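Long-range contact in beta-n-acetylhexosaminidase (Streptococcus pneumoniae, PDB 4AZH), which removes terminal beta-linked N-acetylglucosamine residues from glycans, as a family 20 glycoside hydrolase catalytic module: residues I16-K21 with V43-G48. Sequence-based numbering, arbitrary orientation.
Sequences IDAGRK and VHLLLG. With LOG (N-acetylglucosaminono-1,5-lactone (Z)-oxime), chain E.
Ile16 and His44 make the straightest bond between the two strands: Ile16 N donates to His44 O at 2.7 Å with an N-H...O angle of 164°. The next rung, Leu46 N to Ile16 O (3.0 Å), is more bent, and the third, Ala18 N to Leu46 O, is weak at 122°, evidence that the parallel ladder frays after Asp17, where the chain leaves the strand. There Asp17 takes over. With CG anti to the backbone N (chi1 176°), its OD1 accepts Gly19 N, closing an Asx turn, and Arg20 N at 3.0 Å; both donors approach from one face of the carboxylate. OD2 meets Arg20 NH1 in a salt bridge of 3.0 Å that lies near the guanidinium plane but above that of the carboxylate. Asp50 pairs with Arg20 NE, so the guanidinium is held at two of its nitrogens while NH2 reaches O3 of the bound inhibitor (2.7 Å); the bonds from NH1 to its O3 and O4 are weak.

Packing splits by face. Leu46 CD1 lies 3.6 Å from Asp17 CA, on the face where Trp330 also touches both side chains. On the other, Leu45 CD1 packs against both Ile16 CB and Ala18 CB, 3.8 Å from the latter.

At this beta-alpha-beta pairing of the TIM barrel, Asp17 behaves as a second-shell residue: its bonds brace the turn and are consistent with positioning the arginine that binds O3 and O4 of the inhibitor, probably those of the substrate sugar too.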
loop_
_atom_site.group_PDB
_atom_site.type_symbol
_atom_site.label_atom_id
_atom_site.label_comp_id
_atom_site.label_asym_id
_atom_site.label_seq_id
_atom_site.Cartn_x
_atom_site.Cartn_y
_atom_site.Cartn_z
ATOM N N ILE A 16 1.179 -5.012 1.950
ATOM C CA ILE A 16 0.989 -6.432 1.632
ATOM C C ILE A 16 0.815 -6.661 0.140
ATOM O O ILE A 16 -0.095 -6.116 -0.468
ATOM C CB ILE A 16 -0.248 -7.032 2.345
ATOM C CG1 ILE A 16 -0.211 -6.755 3.861
ATOM C CG2 ILE A 16 -0.346 -8.531 2.051
ATOM C CD1 ILE A 16 0.899 -7.519 4.593
ATOM N N ASP A 17 1.678 -7.501 -0.423
ATOM C CA ASP A 17 1.639 -7.822 -1.836
ATOM C C ASP A 17 0.568 -8.869 -2.047
ATOM O O ASP A 17 0.855 -10.082 -2.069
ATOM C CB ASP A 17 3.033 -8.311 -2.303
ATOM C CG ASP A 17 3.058 -8.775 -3.758
ATOM O OD1 ASP A 17 2.070 -8.572 -4.531
ATOM O OD2 ASP A 17 4.103 -9.376 -4.119
ATOM N N ALA A 18 -0.673 -8.424 -2.193
ATOM C CA ALA A 18 -1.788 -9.356 -2.440
ATOM C C ALA A 18 -2.089 -9.364 -3.909
ATOM O O ALA A 18 -3.198 -9.644 -4.315
ATOM C CB ALA A 18 -3.032 -8.957 -1.639
ATOM N N GLY A 19 -1.094 -8.997 -4.702
ATOM C CA GLY A 19 -1.194 -9.003 -6.141
ATOM C C GLY A 19 -0.564 -10.275 -6.670
ATOM O O GLY A 19 -1.158 -10.980 -7.487
ATOM N N ARG A 20 0.650 -10.573 -6.234
ATOM C CA ARG A 20 1.286 -11.785 -6.705
ATOM C C ARG A 20 0.589 -13.008 -6.085
ATOM O O ARG A 20 0.430 -14.043 -6.750
ATOM C CB ARG A 20 2.795 -11.798 -6.407
ATOM C CG ARG A 20 3.631 -10.751 -7.140
ATOM C CD ARG A 20 5.124 -10.941 -6.845
ATOM N NE ARG A 20 6.037 -10.100 -7.647
ATOM C CZ ARG A 20 6.597 -8.976 -7.211
ATOM N NH1 ARG A 20 6.291 -8.495 -5.995
ATOM N NH2 ARG A 20 7.439 -8.311 -7.993
ATOM N N LYS A 21 0.129 -12.855 -4.839
ATOM C CA LYS A 21 -0.322 -13.962 -4.007
ATOM C C LYS A 21 -1.689 -13.634 -3.402
ATOM O O LYS A 21 -1.955 -12.473 -3.080
ATOM C CB LYS A 21 0.726 -14.218 -2.899
ATOM C CG LYS A 21 0.387 -15.374 -1.973
ATOM C CD LYS A 21 1.507 -15.718 -1.011
ATOM C CE LYS A 21 1.053 -16.850 -0.085
ATOM N NZ LYS A 21 1.187 -18.171 -0.742
ATOM N N VAL A 43 -2.815 0.241 6.011
ATOM C CA VAL A 43 -2.393 -0.992 5.380
ATOM C C VAL A 43 -2.423 -0.692 3.908
ATOM O O VAL A 43 -3.429 -0.218 3.382
ATOM C CB VAL A 43 -3.365 -2.170 5.627
ATOM C CG1 VAL A 43 -3.042 -3.325 4.680
ATOM C CG2 VAL A 43 -3.307 -2.635 7.068
ATOM N N HIS A 44 -1.306 -0.950 3.257
ATOM C CA HIS A 44 -1.151 -0.709 1.845
ATOM C C HIS A 44 -1.278 -2.050 1.219
ATOM O O HIS A 44 -0.504 -2.986 1.540
ATOM C CB HIS A 44 0.196 -0.080 1.586
ATOM C CG HIS A 44 0.583 0.027 0.137
ATOM N ND1 HIS A 44 1.270 -0.948 -0.504
ATOM C CD2 HIS A 44 0.472 1.100 -0.774
ATOM C CE1 HIS A 44 1.540 -0.547 -1.781
ATOM N NE2 HIS A 44 1.062 0.707 -1.938
ATOM N N LEU A 45 -2.277 -2.160 0.337
ATOM C CA LEU A 45 -2.656 -3.449 -0.179
ATOM C C LEU A 45 -2.549 -3.456 -1.681
ATOM O O LEU A 45 -3.419 -2.948 -2.354
ATOM C CB LEU A 45 -4.079 -3.790 0.277
ATOM C CG LEU A 45 -4.651 -5.169 -0.017
ATOM C CD1 LEU A 45 -3.911 -6.225 0.794
ATOM C CD2 LEU A 45 -6.134 -5.209 0.325
ATOM N N LEU A 46 -1.480 -4.034 -2.202
ATOM C CA LEU A 46 -1.346 -4.216 -3.623
ATOM C C LEU A 46 -2.399 -5.220 -4.068
ATOM O O LEU A 46 -2.451 -6.369 -3.532
ATOM C CB LEU A 46 0.056 -4.730 -3.933
ATOM C CG LEU A 46 1.145 -3.730 -3.575
ATOM C CD1 LEU A 46 2.101 -4.289 -2.515
ATOM C CD2 LEU A 46 1.852 -3.246 -4.837
ATOM N N LEU A 47 -3.252 -4.784 -4.993
ATOM C CA LEU A 47 -4.292 -5.627 -5.589
ATOM C C LEU A 47 -3.985 -6.021 -7.040
ATOM O O LEU A 47 -4.350 -7.103 -7.505
ATOM C CB LEU A 47 -5.656 -4.907 -5.499
ATOM C CG LEU A 47 -6.183 -4.736 -4.056
ATOM C CD1 LEU A 47 -7.472 -3.934 -3.935
ATOM C CD2 LEU A 47 -6.356 -6.113 -3.432
ATOM N N GLY A 48 -3.350 -5.110 -7.771
ATOM C CA GLY A 48 -2.803 -5.418 -9.085
ATOM C C GLY A 48 -1.296 -5.276 -8.927
ATOM O O GLY A 48 -0.769 -4.168 -8.747
HETATM C C2 LOG E . 9.730 -4.644 -6.562
HETATM C C3 LOG E . 8.689 -5.538 -5.891
HETATM C C4 LOG E . 9.401 -6.756 -5.344
HETATM C C5 LOG E . 10.383 -6.275 -4.284
HETATM C C6 LOG E . 10.976 -7.490 -3.538
HETATM C C7 LOG E . 9.290 -2.453 -5.476
HETATM C C8 LOG E . 8.631 -1.081 -5.593
HETATM N N2 LOG E . 9.225 -3.249 -6.587
HETATM O O1 LOG E . 13.056 -3.828 -5.807
HETATM O O3 LOG E . 7.589 -5.911 -6.827
HETATM O O4 LOG E . 8.479 -7.603 -4.708
HETATM O O5 LOG E . 11.388 -5.538 -4.898
HETATM O O6 LOG E . 11.882 -8.193 -4.353
HETATM C C1 LOG E . 11.005 -4.669 -5.908
HETATM O O7 LOG E . 9.883 -2.757 -4.439
HETATM N N1 LOG E . 11.854 -3.825 -6.400
#